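Local coordinates for copper-transporting ATPase PAA1, chloroplastic (Arabidopsis thaliana, PDB 5LBD), which couples ATP hydrolysis to the transport of monovalent copper across the plastid envelope, and is represented here by its nucleotide-binding N-domain, at residues D64-E69 / A75-N80. The protein carries 2 engineered substitutions. Sequence-based numbering, arbitrary orientation. Where two conformers were deposited one is given.
Sequences DGTFTE and AVAIVN
T66 meets I78 where a loop runs into the short edge strand of a β-hairpin. Its hydroxyl takes the place of a backbone carbonyl: I78 N donates to T66 OG1 at 3.1 Å in an almost straight bond (171°). A chi1 of 67° sets OG1 between the backbone N and the carbonyl carbon of T66, facing the neighbouring strand, and the same oxygen is also hydrogen-bonded to E63 O. Beside this bond the T66 and I78 side chains cross at about a right angle, CG2 of T66 lying 4.0 Å from CG1 of I78. F67 comes next, with CG trans to its own N (chi1 176°); this lays the ring obliquely along A75, CE1 being 3.7 Å from A75 CB, while F67 CA makes a CH···O contact with V76 O. T68 and V76 form the antiparallel hydrogen-bonded pair, T68 N to V76 O and V76 N to T68 O both measuring 2.9 Å. On their shared face CB of T68 packs 3.7 Å from V76 CG1, and T68 OG1 donates back to T66 O, 3.1 Å away, from above the carbonyl plane. E69 and A75 form the following non-hydrogen-bonded pair, their CA atoms 4.1 Å apart; on that face the CG of E69 approaches A75 CB. The hairpin forms one edge of the antiparallel sheet of the nucleotide-binding domain: strand 68-70 is outermost, strand 74-79 pairs on its other side with strand 82-87, and helix 26-37 covers A75 and V79 through V36 and L32.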
loop_
_atom_site.group_PDB
_atom_site.type_symbol
_atom_site.label_atom_id
_atom_site.label_comp_id
_atom_site.label_asym_id
_atom_site.label_seq_id
_atom_site.Cartn_x
_atom_site.Cartn_y
_atom_site.Cartn_z
ATOM N N ASP A 64 -8.166 -0.169 -15.304
ATOM C CA ASP A 64 -7.261 -0.421 -16.415
ATOM C C ASP A 64 -6.541 0.853 -16.821
ATOM O O ASP A 64 -7.152 1.922 -16.943
ATOM C CB ASP A 64 -8.034 -0.982 -17.605
ATOM C CG ASP A 64 -8.789 -2.245 -17.264
ATOM O OD1 ASP A 64 -8.468 -2.874 -16.231
ATOM O OD2 ASP A 64 -9.699 -2.610 -18.043
ATOM N N GLY A 65 -5.229 0.748 -16.993
ATOM C CA GLY A 65 -4.429 1.851 -17.461
ATOM C C GLY A 65 -4.063 2.906 -16.430
ATOM O O GLY A 65 -3.421 3.893 -16.795
ATOM N N THR A 66 -4.452 2.749 -15.158
ATOM C CA THR A 66 -4.151 3.756 -14.150
ATOM C C THR A 66 -2.906 3.445 -13.328
ATOM O O THR A 66 -2.471 4.300 -12.561
ATOM C CB THR A 66 -5.328 3.948 -13.182
ATOM O OG1 THR A 66 -5.509 2.761 -12.393
ATOM C CG2 THR A 66 -6.602 4.282 -13.949
ATOM N N PHE A 67 -2.328 2.257 -13.444
ATOM C CA PHE A 67 -1.126 1.945 -12.686
ATOM C C PHE A 67 0.046 2.789 -13.168
ATOM O O PHE A 67 0.312 2.856 -14.370
ATOM C CB PHE A 67 -0.767 0.467 -12.818
ATOM C CG PHE A 67 0.514 0.126 -12.139
ATOM C CD1 PHE A 67 0.537 -0.144 -10.795
ATOM C CD2 PHE A 67 1.713 0.130 -12.843
ATOM C CE1 PHE A 67 1.708 -0.441 -10.147
ATOM C CE2 PHE A 67 2.909 -0.156 -12.188
ATOM C CZ PHE A 67 2.901 -0.428 -10.844
ATOM N N THR A 68 0.727 3.417 -12.226
ATOM C CA THR A 68 1.801 4.362 -12.462
ATOM C C THR A 68 2.848 4.133 -11.380
ATOM O O THR A 68 2.505 3.892 -10.222
ATOM C CB THR A 68 1.245 5.810 -12.423
ATOM O OG1 THR A 68 0.079 5.934 -13.278
ATOM C CG2 THR A 68 2.298 6.792 -12.883
ATOM N N GLU A 69 4.120 4.170 -11.747
ATOM C CA GLU A 69 5.160 3.883 -10.770
ATOM C C GLU A 69 6.383 4.744 -11.050
ATOM O O GLU A 69 6.689 5.023 -12.207
ATOM C CB GLU A 69 5.516 2.404 -10.856
ATOM C CG GLU A 69 6.530 1.925 -9.887
ATOM C CD GLU A 69 6.846 0.460 -10.102
ATOM O OE1 GLU A 69 6.640 -0.029 -11.230
ATOM O OE2 GLU A 69 7.290 -0.200 -9.139
ATOM N N ALA A 75 4.268 3.482 -6.156
ATOM C CA ALA A 75 3.284 3.216 -7.185
ATOM C C ALA A 75 1.941 3.783 -6.770
ATOM O O ALA A 75 1.700 4.084 -5.595
ATOM C CB ALA A 75 3.146 1.713 -7.462
ATOM N N VAL A 76 1.062 3.921 -7.758
ATOM C CA VAL A 76 -0.289 4.433 -7.556
ATOM C C VAL A 76 -1.204 3.808 -8.599
ATOM O O VAL A 76 -0.780 3.505 -9.721
ATOM C CB VAL A 76 -0.297 5.983 -7.632
ATOM C CG1 VAL A 76 0.262 6.460 -8.933
ATOM C CG2 VAL A 76 -1.715 6.557 -7.393
ATOM N N ALA A 77 -2.466 3.596 -8.229
ATOM C CA ALA A 77 -3.488 3.193 -9.181
ATOM C C ALA A 77 -4.812 3.654 -8.609
ATOM O O ALA A 77 -4.903 4.042 -7.442
ATOM C CB ALA A 77 -3.460 1.673 -9.440
ATOM N N ILE A 78 -5.838 3.625 -9.428
ATOM C CA ILE A 78 -7.189 3.849 -8.950
ATOM C C ILE A 78 -7.774 2.492 -8.623
ATOM O O ILE A 78 -7.851 1.616 -9.482
ATOM C CB ILE A 78 -8.044 4.580 -9.982
ATOM C CG1 ILE A 78 -7.375 5.896 -10.372
ATOM C CG2 ILE A 78 -9.468 4.817 -9.469
ATOM C CD1 ILE A 78 -7.225 6.864 -9.254
ATOM N N VAL A 79 -8.231 2.338 -7.387
ATOM C CA VAL A 79 -8.857 1.097 -6.951
ATOM C C VAL A 79 -10.223 1.453 -6.406
ATOM O O VAL A 79 -10.321 2.243 -5.462
ATOM C CB VAL A 79 -8.005 0.388 -5.893
ATOM C CG1 VAL A 79 -8.639 -0.933 -5.484
ATOM C CG2 VAL A 79 -6.630 0.169 -6.408
ATOM N N ASN A 80 -11.265 0.895 -7.015
ATOM C CA ASN A 80 -12.640 1.194 -6.645
ATOM C C ASN A 80 -12.813 2.684 -6.386
ATOM O O ASN A 80 -13.271 3.111 -5.328
ATOM C CB ASN A 80 -13.058 0.369 -5.433
ATOM C CG ASN A 80 -13.159 -1.130 -5.745
ATOM O OD1 ASN A 80 -13.182 -1.539 -6.911
ATOM N ND2 ASN A 80 -13.234 -1.953 -4.696
#